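Local coordinates for protein N-acetyl-beta-D glucosaminidase (Rhizomucor miehei CAU432, PDB 4ZM6) that probably hydrolyses beta-N-acetylglucosaminides through its glycoside hydrolase family 3 region and carries a GCN5-related glucosamine N-acetyltransferase region that binds acetyl-coenzyme A, at residues A[389-397]-A[441-451]. Sequence-based numbering, arbitrary orientation.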
ATOM      1  N   THR A 389     -55.855  -3.862  10.580  1.00 64.21           N
ATOM      2  CA  THR A 389     -56.885  -3.297   9.710  1.00 63.83           C
ATOM      3  C   THR A 389     -56.399  -2.175   8.783  1.00 62.70           C
ATOM      4  O   THR A 389     -57.187  -1.657   7.990  1.00 62.58           O
ATOM      5  CB  THR A 389     -58.047  -2.751  10.562  1.00 63.57           C
ATOM      6  OG1 THR A 389     -57.536  -1.819  11.525  1.00 63.70           O
ATOM      7  CG2 THR A 389     -58.748  -3.892  11.285  1.00 63.04           C
ATOM      8  N   ASP A 390     -55.128  -1.784   8.894  1.00 60.31           N
ATOM      9  CA  ASP A 390     -54.541  -0.817   7.968  1.00 58.49           C
ATOM     10  C   ASP A 390     -54.437  -1.413   6.567  1.00 56.85           C
ATOM     11  O   ASP A 390     -54.208  -2.610   6.403  1.00 52.20           O
ATOM     12  CB  ASP A 390     -53.144  -0.381   8.422  1.00 61.09           C
ATOM     13  CG  ASP A 390     -53.174   0.680   9.502  1.00 62.49           C
ATOM     14  OD1 ASP A 390     -53.938   1.658   9.363  1.00 65.71           O
ATOM     15  OD2 ASP A 390     -52.402   0.554  10.477  1.00 61.71           O
ATOM     16  N   LYS A 391     -54.599  -0.562   5.562  1.00 58.52           N
ATOM     17  CA  LYS A 391     -54.489  -0.976   4.172  1.00 63.07           C
ATOM     18  C   LYS A 391     -53.081  -0.646   3.676  1.00 60.00           C
ATOM     19  O   LYS A 391     -52.666   0.516   3.711  1.00 58.89           O
ATOM     20  CB  LYS A 391     -55.542  -0.254   3.326  1.00 67.27           C
ATOM     21  CG  LYS A 391     -55.683  -0.761   1.893  1.00 72.83           C
ATOM     22  CD  LYS A 391     -56.497  -2.049   1.801  1.00 76.88           C
ATOM     23  CE  LYS A 391     -57.347  -2.092   0.531  1.00 79.11           C
ATOM     24  NZ  LYS A 391     -58.577  -1.243   0.627  1.00 77.83           N
ATOM     25  N   ILE A 392     -52.354  -1.672   3.237  1.00 55.62           N
ATOM     26  CA  ILE A 392     -51.038  -1.495   2.637  1.00 55.52           C
ATOM     27  C   ILE A 392     -51.120  -1.666   1.120  1.00 54.02           C
ATOM     28  O   ILE A 392     -51.594  -2.695   0.631  1.00 54.54           O
ATOM     29  CB  ILE A 392     -50.009  -2.506   3.197  1.00 56.71           C
ATOM     30  CG1 ILE A 392     -49.776  -2.258   4.694  1.00 54.93           C
ATOM     31  CG2 ILE A 392     -48.687  -2.410   2.429  1.00 57.76           C
ATOM     32  CD1 ILE A 392     -48.723  -3.147   5.329  1.00 52.73           C
ATOM     33  N   LEU A 393     -50.643  -0.667   0.381  1.00 51.16           N
ATOM     34  CA  LEU A 393     -50.566  -0.757  -1.080  1.00 49.04           C
ATOM     35  C   LEU A 393     -49.137  -1.055  -1.524  1.00 47.68           C
ATOM     36  O   LEU A 393     -48.238  -0.238  -1.326  1.00 46.58           O
ATOM     37  CB  LEU A 393     -51.039   0.548  -1.722  1.00 48.12           C
ATOM     38  CG  LEU A 393     -51.057   0.574  -3.251  1.00 48.54           C
ATOM     39  CD1 LEU A 393     -51.786  -0.633  -3.829  1.00 48.70           C
ATOM     40  CD2 LEU A 393     -51.691   1.865  -3.737  1.00 49.54           C
ATOM     41  N   PHE A 394     -48.931  -2.226  -2.120  1.00 45.75           N
ATOM     42  CA  PHE A 394     -47.620  -2.599  -2.629  1.00 46.35           C
ATOM     43  C   PHE A 394     -47.610  -2.485  -4.150  1.00 46.26           C
ATOM     44  O   PHE A 394     -48.269  -3.260  -4.841  1.00 44.32           O
ATOM     45  CB  PHE A 394     -47.245  -4.019  -2.182  1.00 46.82           C
ATOM     46  CG  PHE A 394     -45.942  -4.526  -2.757  1.00 45.21           C
ATOM     47  CD1 PHE A 394     -44.802  -3.733  -2.752  1.00 44.58           C
ATOM     48  CD2 PHE A 394     -45.855  -5.807  -3.284  1.00 45.94           C
ATOM     49  CE1 PHE A 394     -43.607  -4.201  -3.270  1.00 44.71           C
ATOM     50  CE2 PHE A 394     -44.657  -6.285  -3.800  1.00 46.82           C
ATOM     51  CZ  PHE A 394     -43.532  -5.477  -3.795  1.00 45.04           C
ATOM     52  N   LEU A 395     -46.860  -1.506  -4.653  1.00 47.84           N
ATOM     53  CA  LEU A 395     -46.700  -1.283  -6.088  1.00 47.83           C
ATOM     54  C   LEU A 395     -45.320  -1.759  -6.511  1.00 49.09           C
ATOM     55  O   LEU A 395     -44.318  -1.285  -5.981  1.00 49.61           O
ATOM     56  CB  LEU A 395     -46.857   0.202  -6.410  1.00 47.18           C
ATOM     57  CG  LEU A 395     -48.154   0.855  -5.926  1.00 47.09           C
ATOM     58  CD1 LEU A 395     -48.201   2.321  -6.323  1.00 46.53           C
ATOM     59  CD2 LEU A 395     -49.365   0.113  -6.472  1.00 48.09           C
ATOM     60  N   ALA A 396     -45.273  -2.698  -7.456  1.00 50.10           N
ATOM     61  CA  ALA A 396     -44.014  -3.245  -7.970  1.00 50.66           C
ATOM     62  C   ALA A 396     -43.871  -2.948  -9.456  1.00 52.39           C
ATOM     63  O   ALA A 396     -44.839  -3.041 -10.197  1.00 55.42           O
ATOM     64  CB  ALA A 396     -43.968  -4.741  -7.738  1.00 50.31           C
ATOM     65  N   ALA A 397     -42.665  -2.597  -9.890  1.00 54.60           N
ATOM     66  CA  ALA A 397     -42.393  -2.318 -11.306  1.00 55.88           C
ATOM     67  C   ALA A 397     -42.351  -3.599 -12.139  1.00 56.71           C
ATOM     68  O   ALA A 397     -41.997  -4.662 -11.633  1.00 56.37           O
ATOM     69  CB  ALA A 397     -41.077  -1.569 -11.445  1.00 56.03           C
ATOM     70  N   LYS A 441     -55.848   5.238  -5.054  1.00 73.59           N
ATOM     71  CA  LYS A 441     -55.436   4.117  -4.206  1.00 73.36           C
ATOM     72  C   LYS A 441     -54.321   4.564  -3.260  1.00 72.50           C
ATOM     73  O   LYS A 441     -54.293   4.180  -2.089  1.00 73.59           O
ATOM     74  CB  LYS A 441     -54.967   2.923  -5.048  1.00 72.63           C
ATOM     75  CG  LYS A 441     -55.778   2.691  -6.318  1.00 73.61           C
ATOM     76  CD  LYS A 441     -55.746   1.242  -6.783  1.00 74.02           C
ATOM     77  CE  LYS A 441     -56.899   0.434  -6.210  1.00 73.62           C
ATOM     78  NZ  LYS A 441     -57.112  -0.822  -6.976  1.00 73.88           N
ATOM     79  N   ILE A 442     -53.423   5.395  -3.779  1.00 69.81           N
ATOM     80  CA  ILE A 442     -52.272   5.886  -3.029  1.00 69.12           C
ATOM     81  C   ILE A 442     -52.679   6.784  -1.859  1.00 70.31           C
ATOM     82  O   ILE A 442     -52.102   6.689  -0.774  1.00 73.86           O
ATOM     83  CB  ILE A 442     -51.291   6.637  -3.957  1.00 67.93           C
ATOM     84  CG1 ILE A 442     -50.728   5.680  -5.016  1.00 65.63           C
ATOM     85  CG2 ILE A 442     -50.148   7.262  -3.161  1.00 68.76           C
ATOM     86  CD1 ILE A 442     -50.238   6.377  -6.265  1.00 66.00           C
ATOM     87  N   GLN A 443     -53.677   7.636  -2.073  1.00 72.62           N
ATOM     88  CA  GLN A 443     -54.131   8.570  -1.028  1.00 75.39           C
ATOM     89  C   GLN A 443     -54.927   7.824   0.042  1.00 73.97           C
ATOM     90  O   GLN A 443     -54.861   8.161   1.221  1.00 72.08           O
ATOM     91  CB  GLN A 443     -54.999   9.711  -1.593  1.00 80.24           C
ATOM     92  CG  GLN A 443     -54.915   9.934  -3.101  1.00 83.76           C
ATOM     93  CD  GLN A 443     -55.619  11.191  -3.585  1.00 87.47           C
ATOM     94  OE1 GLN A 443     -55.780  11.392  -4.792  1.00 88.78           O
ATOM     95  NE2 GLN A 443     -56.044  12.040  -2.654  1.00 88.88           N
ATOM     96  N   GLU A 444     -55.681   6.814  -0.383  1.00 74.91           N
ATOM     97  CA  GLU A 444     -56.556   6.064   0.517  1.00 75.81           C
ATOM     98  C   GLU A 444     -55.797   5.082   1.406  1.00 72.46           C
ATOM     99  O   GLU A 444     -56.159   4.891   2.565  1.00 71.31           O
ATOM    100  CB  GLU A 444     -57.649   5.334  -0.278  1.00 79.07           C
ATOM    101  CG  GLU A 444     -58.775   6.255  -0.735  1.00 81.02           C
ATOM    102  CD  GLU A 444     -59.718   5.611  -1.738  1.00 83.72           C
ATOM    103  OE1 GLU A 444     -60.412   6.365  -2.454  1.00 84.45           O
ATOM    104  OE2 GLU A 444     -59.770   4.362  -1.818  1.00 82.94           O
ATOM    105  N   ALA A 445     -54.749   4.462   0.869  1.00 71.05           N
ATOM    106  CA  ALA A 445     -53.958   3.495   1.634  1.00 67.71           C
ATOM    107  C   ALA A 445     -53.308   4.143   2.847  1.00 63.83           C
ATOM    108  O   ALA A 445     -52.998   5.332   2.840  1.00 63.70           O
ATOM    109  CB  ALA A 445     -52.893   2.861   0.755  1.00 67.36           C
ATOM    110  N   ASP A 446     -53.104   3.349   3.889  1.00 62.11           N
ATOM    111  CA  ASP A 446     -52.435   3.829   5.095  1.00 64.30           C
ATOM    112  C   ASP A 446     -50.918   3.758   4.936  1.00 61.15           C
ATOM    113  O   ASP A 446     -50.184   4.551   5.532  1.00 60.31           O
ATOM    114  CB  ASP A 446     -52.890   3.019   6.315  1.00 66.29           C
ATOM    115  CG  ASP A 446     -54.389   3.125   6.558  1.00 66.20           C
ATOM    116  OD1 ASP A 446     -54.886   4.252   6.789  1.00 64.04           O
ATOM    117  OD2 ASP A 446     -55.069   2.078   6.513  1.00 65.41           O
ATOM    118  N   TRP A 447     -50.457   2.795   4.142  1.00 58.93           N
ATOM    119  CA  TRP A 447     -49.039   2.643   3.836  1.00 58.49           C
ATOM    120  C   TRP A 447     -48.873   2.249   2.370  1.00 56.34           C
ATOM    121  O   TRP A 447     -49.559   1.346   1.882  1.00 55.56           O
ATOM    122  CB  TRP A 447     -48.397   1.571   4.729  1.00 60.01           C
ATOM    123  CG  TRP A 447     -48.653   1.727   6.214  1.00 62.23           C
ATOM    124  CD1 TRP A 447     -49.772   1.331   6.904  1.00 63.40           C
ATOM    125  CD2 TRP A 447     -47.769   2.298   7.186  1.00 62.73           C
ATOM    126  NE1 TRP A 447     -49.638   1.630   8.239  1.00 63.35           N
ATOM    127  CE2 TRP A 447     -48.418   2.221   8.442  1.00 64.03           C
ATOM    128  CE3 TRP A 447     -46.490   2.864   7.121  1.00 62.13           C
ATOM    129  CZ2 TRP A 447     -47.830   2.694   9.620  1.00 62.51           C
ATOM    130  CZ3 TRP A 447     -45.905   3.334   8.296  1.00 62.21           C
ATOM    131  CH2 TRP A 447     -46.578   3.246   9.526  1.00 62.51           C
ATOM    132  N   VAL A 448     -47.966   2.932   1.677  1.00 54.66           N
ATOM    133  CA  VAL A 448     -47.629   2.610   0.292  1.00 52.60           C
ATOM    134  C   VAL A 448     -46.182   2.142   0.232  1.00 50.93           C
ATOM    135  O   VAL A 448     -45.289   2.829   0.715  1.00 50.55           O
ATOM    136  CB  VAL A 448     -47.797   3.835  -0.627  1.00 53.40           C
ATOM    137  CG1 VAL A 448     -47.402   3.495  -2.060  1.00 52.50           C
ATOM    138  CG2 VAL A 448     -49.228   4.351  -0.561  1.00 53.80           C
ATOM    139  N   ILE A 449     -45.959   0.967  -0.346  1.00 50.13           N
ATOM    140  CA  ILE A 449     -44.611   0.448  -0.551  1.00 50.42           C
ATOM    141  C   ILE A 449     -44.396   0.295  -2.049  1.00 51.28           C
ATOM    142  O   ILE A 449     -45.152  -0.408  -2.722  1.00 52.59           O
ATOM    143  CB  ILE A 449     -44.396  -0.916   0.140  1.00 50.01           C
ATOM    144  CG1 ILE A 449     -44.547  -0.782   1.659  1.00 49.87           C
ATOM    145  CG2 ILE A 449     -43.012  -1.462  -0.182  1.00 50.11           C
ATOM    146  CD1 ILE A 449     -44.495  -2.102   2.404  1.00 49.29           C
ATOM    147  N   ILE A 450     -43.363   0.949  -2.570  1.00 50.73           N
ATOM    148  CA  ILE A 450     -43.073   0.880  -3.995  1.00 49.58           C
ATOM    149  C   ILE A 450     -41.782   0.109  -4.232  1.00 48.70           C
ATOM    150  O   ILE A 450     -40.783   0.324  -3.546  1.00 48.88           O
ATOM    151  CB  ILE A 450     -43.012   2.277  -4.631  1.00 48.66           C
ATOM    152  CG1 ILE A 450     -44.351   2.985  -4.405  1.00 48.30           C
ATOM    153  CG2 ILE A 450     -42.727   2.165  -6.120  1.00 49.02           C
ATOM    154  CD1 ILE A 450     -44.451   4.364  -5.014  1.00 48.36           C
ATOM    155  N   GLY A 451     -41.834  -0.809  -5.192  1.00 48.48           N
ATOM    156  CA  GLY A 451     -40.691  -1.620  -5.574  1.00 48.02           C
ATOM    157  C   GLY A 451     -40.135  -1.091  -6.875  1.00 49.51           C
ATOM    158  O   GLY A 451     -40.777  -1.206  -7.926  1.00 51.12           O
TER
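Leu-393 and Ile-449 belong to neighbouring parallel strands, 392-397 and 447-451. Their backbone bonds alternate across the gap: Leu-393 N reaches Trp-447 O at 2.7 Å, Ile-449 N returns to Leu-393 O at 2.8 Å, and the pattern runs on through Leu-395 and Gly-451 to Ala-397. Where the strands begin, Lys-391 O accepts from both Asp-446 N and Trp-447 N, while Lys-391 N gives a nearly straight bond (168°) to the anti lone pair of Asp-446 OD2 at 2.8 Å. That same oxygen stands 3.1 Å from Asp-390 OD1, and the two carboxylates, their planes 64° apart, probably repel unless a proton is shared; Asp-390 OD2 also accepts from Ala-387 N.

Apolar contacts cover both faces. With CG anti to the backbone N (chi1 -178°), Leu-393 lays CD2 against Lys-441 CB at 3.7 Å, beside Ile-442 in helix 439-444. On the other face, Phe-394 CD1 meets Ile-449 CG2 at 3.9 Å, and its ring stacks on Phe-415.

The beta-alpha-beta crossover from 426-431 through helix 439-444 to 447-452 thus spans strand 392-397: its interior is hydrophobic, and the Asp-390/Asp-446 pair lies at the N-terminal start of the two strands.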